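PDB 2YGT: delta toxin from Clostridium perfringens, which is a haemolysin and enterotoxin that probably damages host cells by assembling into a beta-barrel pore in their membranes. Local coordinates for residues T234-N237 with G238-K241. Sequence-based numbering, arbitrary orientation.
Sequences TAPN and GTKK
Two donors of Thr239 converge on the carbonyl oxygen of Pro236. The backbone bond, Thr239 N to Pro236 O, spans 3.0 Å. It is nearly straight, with an angle of 169° at the hydrogen, although the donor stands 39° out of the carbonyl plane. The hydroxyl is the second donor: Thr239 OG1 lies 2.7 Å from Pro236 O and is tilted only modestly from that plane. Its placement follows from chi1 of -50°, which sets OG1 beside its own backbone N, so that it reaches the oxygen the N-H already uses. Gly238 N also comes within 2.9 Å of Pro236 O, but its poor angle excludes it as a third donor. The Thr239 N to Pro236 O bond closes a beta turn from Pro236 to Thr239, and the backbone torsions of its exposed corners, Asn237 and Gly238, make it type I; it lies on the link between strands 224-235 and 241-259 of this beta-pore-forming toxin. Asn237 has its side chain about 9 Å from a bound zinc ion, too far for coordination. Carbon atoms flank the hydroxyl: Pro236 CD is 3.3 Å and Ala235 CB 3.5 Å from Thr239 OG1. Met61 touches Thr239 from strand 61-72, while Trp283 packs against Ala235.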
loop_
_atom_site.group_PDB
_atom_site.type_symbol
_atom_site.label_atom_id
_atom_site.label_comp_id
_atom_site.label_asym_id
_atom_site.label_seq_id
_atom_site.Cartn_x
_atom_site.Cartn_y
_atom_site.Cartn_z
ATOM N N THR A 234 8.750 -8.128 15.941
ATOM C CA THR A 234 9.298 -8.415 17.258
ATOM C C THR A 234 10.747 -8.863 17.127
ATOM O O THR A 234 11.183 -9.302 16.061
ATOM C CB THR A 234 8.497 -9.505 18.003
ATOM O OG1 THR A 234 8.510 -10.720 17.243
ATOM C CG2 THR A 234 7.057 -9.055 18.236
ATOM N N ALA A 235 11.492 -8.748 18.218
ATOM C CA ALA A 235 12.887 -9.155 18.225
ATOM C C ALA A 235 13.317 -9.486 19.648
ATOM O O ALA A 235 12.881 -8.831 20.595
ATOM C CB ALA A 235 13.762 -8.051 17.639
ATOM N N PRO A 236 14.160 -10.520 19.805
ATOM C CA PRO A 236 14.703 -10.885 21.118
ATOM C C PRO A 236 15.303 -9.664 21.803
ATOM O O PRO A 236 15.849 -8.792 21.128
ATOM C CB PRO A 236 15.793 -11.901 20.774
ATOM C CG PRO A 236 15.326 -12.520 19.500
ATOM C CD PRO A 236 14.641 -11.415 18.739
ATOM N N ASN A 237 15.195 -9.608 23.127
ATOM C CA ASN A 237 15.568 -8.418 23.893
ATOM C C ASN A 237 16.900 -7.762 23.525
ATOM O O ASN A 237 17.017 -6.537 23.544
ATOM C CB ASN A 237 15.522 -8.707 25.397
ATOM C CG ASN A 237 14.134 -8.533 25.979
ATOM O OD1 ASN A 237 13.288 -7.852 25.401
ATOM N ND2 ASN A 237 13.894 -9.146 27.132
ATOM N N GLY A 238 17.898 -8.569 23.189
ATOM C CA GLY A 238 19.227 -8.038 22.937
ATOM C C GLY A 238 19.520 -7.562 21.523
ATOM O O GLY A 238 20.588 -7.005 21.267
ATOM N N THR A 239 18.574 -7.772 20.608
ATOM C CA THR A 239 18.779 -7.475 19.190
ATOM C C THR A 239 19.258 -6.047 18.924
ATOM O O THR A 239 18.676 -5.081 19.415
ATOM C CB THR A 239 17.495 -7.735 18.371
ATOM O OG1 THR A 239 16.984 -9.038 18.683
ATOM C CG2 THR A 239 17.781 -7.653 16.877
ATOM N N LYS A 240 20.321 -5.925 18.133
ATOM C CA LYS A 240 20.884 -4.624 17.794
ATOM C C LYS A 240 20.348 -4.094 16.465
ATOM O O LYS A 240 19.867 -2.966 16.387
ATOM C CB LYS A 240 22.412 -4.691 17.757
ATOM C CG LYS A 240 23.066 -4.834 19.124
ATOM N N LYS A 241 20.436 -4.908 15.420
ATOM C CA LYS A 241 20.008 -4.476 14.096
ATOM C C LYS A 241 19.311 -5.585 13.320
ATOM O O LYS A 241 19.613 -6.767 13.497
ATOM C CB LYS A 241 21.202 -3.938 13.299
ATOM C CG LYS A 241 21.894 -2.761 13.967
ATOM C CD LYS A 241 23.032 -2.207 13.132
ATOM C CE LYS A 241 23.773 -1.118 13.893
ATOM N NZ LYS A 241 24.766 -0.414 13.035
#